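Long-range contacts in acetaldehyde dehydrogenase (Acetylating) (Geobacillus thermoglucosidasius, PDB 5J78), which catalyses the NAD-linked, coenzyme A-dependent interconversion of acetaldehyde and acetyl-CoA as a member of the aldehyde dehydrogenase family: residues E35-L40 and M209-T214; G132-I137 and V216-G221; S145-K150 and E175-M180. All coordinates share one frame; numbering follows the deposited sequence. Where two conformers were deposited one is given.

The three contacts probably all belong to the Rossmann-like, nucleotide-binding part of an aldehyde dehydrogenase. Contact 2 pairs two of its parallel strands and touches both of the others. Towards contact 1, with centres about 12 Å apart, Ile133 CD1 packs 3.4 Å from Leu213 O. Towards contact 3, with centres about 13 Å apart, Lys150 NZ lies 2.8 Å from Thr220 OG1, a probable hydrogen bond. Contacts 1 and 3 do not touch; their nearest atoms are about 7 Å apart. A magnesium ion lies about 6 Å from the side chain of Leu213, and a glycerol, probably from the crystallisation liquor, about 4 Å from that of Thr220.

Contact 1 of 3, residues E35-L40 and M209-T214; sequences EVRNYL and MKHKLT
Leu40 reaches from its helix into the turn His211-Thr214 and touches three of the four turn residues. Its CB comes first, 4.3 Å from Leu213 CD1. The same Leu213 methyl also packs against the backbone of Leu40, near its carbonyl. CG stands beside the backbone N of Leu40 (chi1 -73°), and from there the two methyls part. CD1 goes to His211. It lies over one face of the imidazole, 3.8 Å from the ring centroid and 29° off the ring normal, a CH-pi contact. The nearest ring atom is CG, 3.4 Å from Leu40 CD1. CD2 goes to Thr214, where it packs 3.5 Å from OG1. That hydroxyl is hydrogen-bonded to the carbonyl of Leu208, so the methyl meets an oxygen that already has a polar partner.

The turn is type I, closed by the bond from Thr214 N to His211 O. The imidazole is fixed as well. Leu213 N donates to His211 ND1 at 3.1 Å, nearly straight and tilted 18° from the ring plane. With an alanine in place of His211, Leu213 N is likely to lose this acceptor and a gap to open beside Leu40 CD1. Arg37 adds a looser contact, its CG 4.1 Å from His211 NE2. The extended side chain crosses the histidine at about a right angle and carries its guanidinium past the ring. There it forms salt bridges with Glu207 and with Asp27 and Asp29 of the second subunit.

The contact thus packs helix 28-51 against the loop that leads from helix 202-210 to strand 216-219. Strand 124-138 packs against both, with Ile133 against Leu40 and Ala135 against Thr214.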
loop_
_atom_site.group_PDB
_atom_site.type_symbol
_atom_site.label_atom_id
_atom_site.label_comp_id
_atom_site.label_asym_id
_atom_site.label_seq_id
_atom_site.Cartn_x
_atom_site.Cartn_y
_atom_site.Cartn_z
ATOM N N GLU A 35 14.155 -2.576 19.034
ATOM C CA GLU A 35 14.280 -1.613 20.127
ATOM C C GLU A 35 12.916 -0.986 20.470
ATOM O O GLU A 35 12.518 -0.974 21.637
ATOM C CB GLU A 35 15.290 -0.532 19.762
ATOM C CG GLU A 35 15.547 0.500 20.868
ATOM C CD GLU A 35 16.529 1.625 20.458
ATOM O OE1 GLU A 35 16.416 2.186 19.352
ATOM O OE2 GLU A 35 17.419 1.948 21.259
ATOM N N VAL A 36 12.194 -0.493 19.458
ATOM C CA VAL A 36 10.824 0.022 19.659
ATOM C C VAL A 36 9.924 -0.975 20.387
ATOM O O VAL A 36 9.219 -0.618 21.353
ATOM C CB VAL A 36 10.164 0.395 18.307
ATOM C CG1 VAL A 36 8.697 0.746 18.469
ATOM C CG2 VAL A 36 10.906 1.574 17.706
ATOM N N ARG A 37 9.953 -2.228 19.944
ATOM C CA ARG A 37 9.134 -3.270 20.581
ATOM C C ARG A 37 9.525 -3.449 22.044
ATOM O O ARG A 37 8.669 -3.489 22.904
ATOM C CB ARG A 37 9.255 -4.594 19.830
ATOM C CG ARG A 37 8.706 -4.506 18.393
ATOM C CD ARG A 37 8.669 -5.866 17.718
ATOM N NE ARG A 37 8.149 -5.826 16.351
ATOM C CZ ARG A 37 8.153 -6.872 15.526
ATOM N NH1 ARG A 37 8.645 -8.020 15.937
ATOM N NH2 ARG A 37 7.673 -6.776 14.294
ATOM N N ASN A 38 10.820 -3.506 22.331
ATOM C CA ASN A 38 11.268 -3.574 23.711
ATOM C C ASN A 38 10.813 -2.374 24.558
ATOM O O ASN A 38 10.363 -2.551 25.680
ATOM C CB ASN A 38 12.787 -3.682 23.769
ATOM C CG ASN A 38 13.308 -5.018 23.227
ATOM O OD1 ASN A 38 12.606 -6.011 23.203
ATOM N ND2 ASN A 38 14.553 -5.026 22.787
ATOM N N TYR A 39 10.943 -1.159 24.032
ATOM C CA TYR A 39 10.495 0.028 24.764
ATOM C C TYR A 39 9.002 -0.002 25.057
ATOM O O TYR A 39 8.570 0.361 26.151
ATOM C CB TYR A 39 10.820 1.312 23.987
ATOM C CG TYR A 39 12.286 1.647 23.890
ATOM C CD1 TYR A 39 13.228 1.018 24.694
ATOM C CD2 TYR A 39 12.727 2.605 22.985
ATOM C CE1 TYR A 39 14.584 1.340 24.594
ATOM C CE2 TYR A 39 14.062 2.933 22.879
ATOM C CZ TYR A 39 14.993 2.296 23.685
ATOM O OH TYR A 39 16.332 2.614 23.576
ATOM N N LEU A 40 8.201 -0.392 24.075
ATOM C CA LEU A 40 6.760 -0.370 24.289
ATOM C C LEU A 40 6.342 -1.415 25.331
ATOM O O LEU A 40 5.457 -1.165 26.144
ATOM C CB LEU A 40 6.024 -0.601 22.977
ATOM C CG LEU A 40 6.036 0.565 22.003
ATOM C CD1 LEU A 40 5.621 0.080 20.616
ATOM C CD2 LEU A 40 5.119 1.674 22.482
ATOM N N MET A 209 4.569 4.199 15.430
ATOM C CA MET A 209 3.286 4.821 15.144
ATOM C C MET A 209 2.151 3.786 15.025
ATOM O O MET A 209 1.023 4.091 15.380
ATOM C CB MET A 209 3.363 5.658 13.864
ATOM C CG MET A 209 4.100 6.981 14.025
ATOM S SD MET A 209 3.815 8.048 12.615
ATOM C CE MET A 209 4.819 9.453 13.104
ATOM N N LYS A 210 2.452 2.566 14.579
ATOM C CA LYS A 210 1.392 1.606 14.249
ATOM C C LYS A 210 1.278 0.431 15.209
ATOM O O LYS A 210 0.342 -0.350 15.114
ATOM C CB LYS A 210 1.606 1.078 12.836
ATOM C CG LYS A 210 1.543 2.181 11.772
ATOM C CD LYS A 210 1.909 1.640 10.413
ATOM C CE LYS A 210 1.575 2.616 9.311
ATOM N NZ LYS A 210 1.944 2.089 7.969
ATOM N N HIS A 211 2.224 0.313 16.132
ATOM C CA HIS A 211 2.284 -0.845 17.009
ATOM C C HIS A 211 1.009 -1.007 17.851
ATOM O O HIS A 211 0.405 -0.018 18.248
ATOM C CB HIS A 211 3.495 -0.741 17.934
ATOM C CG HIS A 211 3.872 -2.040 18.563
ATOM N ND1 HIS A 211 3.282 -2.505 19.719
ATOM C CD2 HIS A 211 4.757 -2.989 18.184
ATOM C CE1 HIS A 211 3.807 -3.674 20.038
ATOM N NE2 HIS A 211 4.701 -3.995 19.118
ATOM N N LYS A 212 0.611 -2.255 18.114
ATOM C CA LYS A 212 -0.589 -2.542 18.909
ATOM C C LYS A 212 -0.595 -1.869 20.279
ATOM O O LYS A 212 -1.646 -1.453 20.762
ATOM C CB LYS A 212 -0.768 -4.061 19.097
ATOM C CG LYS A 212 0.344 -4.774 19.880
ATOM C CD LYS A 212 0.015 -6.257 20.114
ATOM C CE LYS A 212 1.276 -7.082 20.407
ATOM N NZ LYS A 212 2.152 -6.511 21.490
ATOM N N LEU A 213 0.567 -1.764 20.913
ATOM C CA LEU A 213 0.648 -1.145 22.237
ATOM C C LEU A 213 0.702 0.394 22.261
ATOM O O LEU A 213 0.568 1.000 23.328
ATOM C CB LEU A 213 1.882 -1.686 22.982
ATOM C CG LEU A 213 1.858 -3.188 23.270
ATOM C CD1 LEU A 213 3.172 -3.614 23.934
ATOM C CD2 LEU A 213 0.647 -3.570 24.132
ATOM N N THR A 214 0.893 1.038 21.116
ATOM C CA THR A 214 0.921 2.506 21.088
ATOM C C THR A 214 -0.516 3.051 21.182
ATOM O O THR A 214 -1.391 2.610 20.434
ATOM C CB THR A 214 1.606 3.012 19.805
ATOM O OG1 THR A 214 3.000 2.712 19.875
ATOM C CG2 THR A 214 1.413 4.494 19.610
#

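Contact 2 of 3, residues G132-I137 and V216-G221; sequences GIVAGI and VILATG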
loop_
_atom_site.group_PDB
_atom_site.type_symbol
_atom_site.label_atom_id
_atom_site.label_comp_id
_atom_site.label_asym_id
_atom_site.label_seq_id
_atom_site.Cartn_x
_atom_site.Cartn_y
_atom_site.Cartn_z
ATOM N N GLY A 132 -2.529 5.774 28.204
ATOM C CA GLY A 132 -1.668 4.606 28.217
ATOM C C GLY A 132 -0.224 4.890 27.814
ATOM O O GLY A 132 0.599 5.320 28.640
ATOM N N ILE A 133 0.107 4.593 26.562
ATOM C CA ILE A 133 1.463 4.825 26.042
ATOM C C ILE A 133 1.405 5.847 24.926
ATOM O O ILE A 133 0.691 5.650 23.931
ATOM C CB ILE A 133 2.110 3.540 25.489
ATOM C CG1 ILE A 133 2.102 2.451 26.552
ATOM C CG2 ILE A 133 3.550 3.829 24.983
ATOM C CD1 ILE A 133 2.611 1.114 26.042
ATOM N N VAL A 134 2.151 6.927 25.107
ATOM C CA VAL A 134 2.243 8.001 24.119
ATOM C C VAL A 134 3.500 7.821 23.286
ATOM O O VAL A 134 4.573 7.504 23.821
ATOM C CB VAL A 134 2.267 9.404 24.776
ATOM C CG1 VAL A 134 2.328 10.531 23.693
ATOM C CG2 VAL A 134 1.046 9.590 25.668
ATOM N N ALA A 135 3.342 7.985 21.974
ATOM C CA ALA A 135 4.457 8.049 21.040
ATOM C C ALA A 135 4.754 9.529 20.751
ATOM O O ALA A 135 3.928 10.249 20.196
ATOM C CB ALA A 135 4.136 7.298 19.774
ATOM N N GLY A 136 5.926 9.986 21.152
ATOM C CA GLY A 136 6.277 11.401 21.045
ATOM C C GLY A 136 7.275 11.671 19.932
ATOM O O GLY A 136 8.455 11.341 20.067
ATOM N N ILE A 137 6.814 12.263 18.833
ATOM C CA ILE A 137 7.708 12.595 17.716
ATOM C C ILE A 137 8.337 13.963 17.938
ATOM O O ILE A 137 7.618 14.951 18.142
ATOM C CB ILE A 137 6.991 12.606 16.344
ATOM C CG1 ILE A 137 6.116 11.352 16.153
ATOM C CG2 ILE A 137 8.040 12.716 15.246
ATOM C CD1 ILE A 137 6.872 10.034 16.254
ATOM N N VAL A 216 -1.560 6.779 21.774
ATOM C CA VAL A 216 -1.702 8.098 21.151
ATOM C C VAL A 216 -0.346 8.541 20.612
ATOM O O VAL A 216 0.694 8.292 21.236
ATOM C CB VAL A 216 -2.253 9.129 22.137
ATOM C CG1 VAL A 216 -2.414 10.481 21.468
ATOM C CG2 VAL A 216 -3.625 8.647 22.685
ATOM N N ILE A 217 -0.370 9.154 19.436
ATOM C CA ILE A 217 0.805 9.786 18.836
ATOM C C ILE A 217 0.725 11.305 19.019
ATOM O O ILE A 217 -0.247 11.933 18.594
ATOM C CB ILE A 217 0.912 9.491 17.311
ATOM C CG1 ILE A 217 0.836 7.995 17.031
ATOM C CG2 ILE A 217 2.221 10.132 16.694
ATOM C CD1 ILE A 217 0.589 7.652 15.574
ATOM N N LEU A 218 1.731 11.885 19.662
ATOM C CA LEU A 218 1.970 13.334 19.599
ATOM C C LEU A 218 2.995 13.594 18.516
ATOM O O LEU A 218 4.171 13.275 18.684
ATOM C CB LEU A 218 2.477 13.886 20.924
ATOM C CG LEU A 218 1.587 13.785 22.149
ATOM C CD1 LEU A 218 2.247 14.555 23.286
ATOM C CD2 LEU A 218 0.187 14.334 21.867
ATOM N N ALA A 219 2.553 14.190 17.414
ATOM C CA ALA A 219 3.396 14.340 16.242
ATOM C C ALA A 219 3.769 15.805 16.031
ATOM O O ALA A 219 3.016 16.587 15.435
ATOM C CB ALA A 219 2.695 13.785 15.031
ATOM N N THR A 220 4.930 16.177 16.552
ATOM C CA THR A 220 5.468 17.506 16.332
ATOM C C THR A 220 6.579 17.404 15.300
ATOM O O THR A 220 7.671 16.930 15.587
ATOM C CB THR A 220 5.969 18.119 17.640
ATOM O OG1 THR A 220 4.937 17.983 18.625
ATOM C CG2 THR A 220 6.313 19.604 17.444
ATOM N N GLY A 221 6.281 17.849 14.087
ATOM C CA GLY A 221 7.205 17.712 12.970
ATOM C C GLY A 221 6.636 18.352 11.728
ATOM O O GLY A 221 5.640 19.086 11.801
#
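Ile137 packs against Ile217 and Ala219 and gives up the most surface in this pairing of parallel strands. Its CG1 stands beside its own backbone N (chi1 -47°). From there it meets Ile217 CG2 at 4.1 Å and the CB of Ala219 at a slightly longer range. The backbone N of Ile137 donates to Leu218 O at 2.8 Å. Ile137 O receives a weak bond from Thr220 N, the last of the series, so the two bonds of Ile137 fall on either side of Ala219.

Val216 acts mainly through its backbone. Ala135 N donates to Val216 O at 2.8 Å, almost straight at 171°. Val134 CA approaches the same oxygen at 3.3 Å in a CA-H...O contact, and Val134 CG1 rests close by. The bond from Val216 N to Ile133 O is weak.

The two strands lie next to each other although 78 residues separate their segments. Strand 124-138 pairs with strand 160-165 along its other edge, through backbone bonds from Val134 and Gly136. The resulting parallel order, 194-196, 160-165, 124-138, 216-219, 236-238, is that of a Rossmann-like fold. This contact is its central step, where the chain crosses back past its first strand.

Leu218 is the third main residue. Its N donates to Ala135 O at 2.8 Å, with a more bent N-H...O angle of 145°. Its side chain lies on the same face of the sheet as those of Val134 and Val216. The side chains of Leu218 and Val134 cross at a slant, with Leu218 CG 3.7 Å from Val134 CG1. Gly136, opposite Leu218 in the register, adds no side chain to that face. The face bearing Ala135, Ile137, Ile217 and Ala219 is covered by Leu208 and Met209 of helix 202-210 and by Leu225 and Ala229 of helix 223-229.

Contact 3 of 3, residues S145-K150 and E175-M180; sequences STVIFK and EAARIM. With ACT (acetate ion), chain I.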
loop_
_atom_site.group_PDB
_atom_site.type_symbol
_atom_site.label_atom_id
_atom_site.label_comp_id
_atom_site.label_asym_id
_atom_site.label_seq_id
_atom_site.Cartn_x
_atom_site.Cartn_y
_atom_site.Cartn_z
ATOM N N SER A 145 13.833 20.750 24.427
ATOM C CA SER A 145 12.726 21.410 25.109
ATOM C C SER A 145 11.398 20.687 24.895
ATOM O O SER A 145 10.559 20.661 25.810
ATOM C CB SER A 145 12.576 22.861 24.662
ATOM O OG SER A 145 12.461 22.984 23.260
ATOM N N THR A 146 11.221 20.090 23.712
ATOM C CA THR A 146 9.974 19.374 23.383
ATOM C C THR A 146 9.894 18.058 24.170
ATOM O O THR A 146 8.806 17.603 24.573
ATOM C CB THR A 146 9.854 19.090 21.866
ATOM O OG1 THR A 146 9.925 20.319 21.126
ATOM C CG2 THR A 146 8.508 18.414 21.530
ATOM N N VAL A 147 11.049 17.445 24.380
ATOM C CA VAL A 147 11.140 16.243 25.184
ATOM C C VAL A 147 10.746 16.550 26.612
ATOM O O VAL A 147 9.980 15.790 27.233
ATOM C CB VAL A 147 12.557 15.637 25.172
ATOM C CG1 VAL A 147 12.733 14.640 26.304
ATOM C CG2 VAL A 147 12.836 14.991 23.838
ATOM N N ILE A 148 11.283 17.647 27.140
ATOM C CA ILE A 148 10.989 18.050 28.512
ATOM C C ILE A 148 9.486 18.309 28.646
ATOM O O ILE A 148 8.826 17.780 29.540
ATOM C CB ILE A 148 11.790 19.299 28.898
ATOM C CG1 ILE A 148 13.290 18.970 28.979
ATOM C CG2 ILE A 148 11.300 19.873 30.223
ATOM C CD1 ILE A 148 14.176 20.174 28.929
ATOM N N PHE A 149 8.964 19.118 27.732
ATOM C CA PHE A 149 7.547 19.485 27.704
ATOM C C PHE A 149 6.650 18.240 27.647
ATOM O O PHE A 149 5.777 18.058 28.494
ATOM C CB PHE A 149 7.306 20.436 26.514
ATOM C CG PHE A 149 5.925 20.361 25.932
ATOM C CD1 PHE A 149 4.814 20.839 26.641
ATOM C CD2 PHE A 149 5.731 19.832 24.668
ATOM C CE1 PHE A 149 3.527 20.753 26.094
ATOM C CE2 PHE A 149 4.453 19.739 24.120
ATOM C CZ PHE A 149 3.350 20.199 24.837
ATOM N N LYS A 150 6.910 17.355 26.686
ATOM C CA LYS A 150 6.083 16.162 26.503
ATOM C C LYS A 150 6.211 15.157 27.641
ATOM O O LYS A 150 5.226 14.504 28.027
ATOM C CB LYS A 150 6.421 15.490 25.169
ATOM C CG LYS A 150 5.922 16.289 23.984
ATOM C CD LYS A 150 6.126 15.568 22.653
ATOM C CE LYS A 150 5.504 16.382 21.524
ATOM N NZ LYS A 150 5.710 15.791 20.174
ATOM N N GLU A 175 19.397 12.164 25.190
ATOM C CA GLU A 175 19.968 12.595 26.475
ATOM C C GLU A 175 18.890 13.287 27.312
ATOM O O GLU A 175 18.804 13.071 28.525
ATOM C CB GLU A 175 21.192 13.522 26.264
ATOM C CG GLU A 175 21.834 14.117 27.555
ATOM C CD GLU A 175 22.292 13.082 28.590
ATOM O OE1 GLU A 175 22.416 11.880 28.272
ATOM O OE2 GLU A 175 22.541 13.481 29.749
ATOM N N ALA A 176 18.040 14.078 26.661
ATOM C CA ALA A 176 16.949 14.745 27.358
ATOM C C ALA A 176 15.973 13.723 27.949
ATOM O O ALA A 176 15.536 13.865 29.089
ATOM C CB ALA A 176 16.227 15.695 26.421
ATOM N N ALA A 177 15.641 12.690 27.183
ATOM C CA ALA A 177 14.803 11.606 27.701
ATOM C C ALA A 177 15.458 10.839 28.880
ATOM O O ALA A 177 14.788 10.506 29.859
ATOM C CB ALA A 177 14.456 10.632 26.569
ATOM N N ARG A 178 16.757 10.571 28.750
ATOM C CA ARG A 178 17.546 9.898 29.774
ATOM C C ARG A 178 17.461 10.668 31.095
ATOM O O ARG A 178 17.204 10.099 32.151
ATOM C CB ARG A 178 19.006 9.790 29.306
ATOM C CG ARG A 178 19.775 8.550 29.731
ATOM C CD ARG A 178 21.116 8.447 28.958
ATOM N NE ARG A 178 20.946 7.827 27.637
ATOM C CZ ARG A 178 21.298 8.363 26.469
ATOM N NH1 ARG A 178 21.873 9.572 26.393
ATOM N NH2 ARG A 178 21.074 7.667 25.360
ATOM N N ILE A 179 17.659 11.978 31.012
ATOM C CA ILE A 179 17.602 12.847 32.172
ATOM C C ILE A 179 16.192 12.875 32.787
ATOM O O ILE A 179 16.056 12.859 34.003
ATOM C CB ILE A 179 18.051 14.270 31.801
ATOM C CG1 ILE A 179 19.573 14.302 31.611
ATOM C CG2 ILE A 179 17.693 15.273 32.891
ATOM C CD1 ILE A 179 20.055 15.507 30.863
ATOM N N MET A 180 15.153 12.902 31.956
ATOM C CA MET A 180 13.776 12.843 32.461
ATOM C C MET A 180 13.489 11.530 33.225
ATOM O O MET A 180 12.887 11.555 34.303
ATOM C CB MET A 180 12.785 13.026 31.301
ATOM C CG MET A 180 12.704 14.454 30.728
ATOM S SD MET A 180 12.525 15.801 31.941
ATOM C CE MET A 180 14.220 16.166 32.291
HETATM C C ACT I . 15.863 23.252 22.101
HETATM O O ACT I . 15.961 23.808 20.991
HETATM O OXT ACT I . 14.886 22.549 22.298
HETATM C CH3 ACT I . 16.867 23.466 23.188
#
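Apolar packing joins the two helices, and Val147 carries most of it. Its CG1 lies anti to the backbone N (chi1 164°), which brings this methyl against the neighbouring helix. There it sits 3.7 Å from Ala176 CB and 3.6 Å from the backbone N of Ala177. Met180 CG, one turn further on, is at 4.4 Å from the same Val147 CG1. The sulfur of Met180 lies alongside Ile148, near its CA and CG1. The two small alanines leave room for the valine, and the axes of the two segments pass 9.0 Å apart at 31°.

No hydrogen bond links the helices. Ser145 turns away from the other helix and binds an acetate ion, probably from the crystallisation liquor. Ser145 N (3.0 Å) and Ser145 OG (2.6 Å) both donate to acetate OXT. The hydroxyl sits between the backbone N and the carbonyl carbon (chi1 54°), so both donors reach one oxygen. Lys92 and Lys95 also bind the acetate. Ser145 lies in the N-terminal turn of helix 143-156, whose dipole would probably favour an anion.

Strand 160-165 runs between these helices in sequence, and its Phe163 touches both Val147 and Ala177. The helices of two successive beta-alpha-beta crossovers, which share strand 160-165, thus lie side by side on one face of the sheet, as in a Rossmann-like domain.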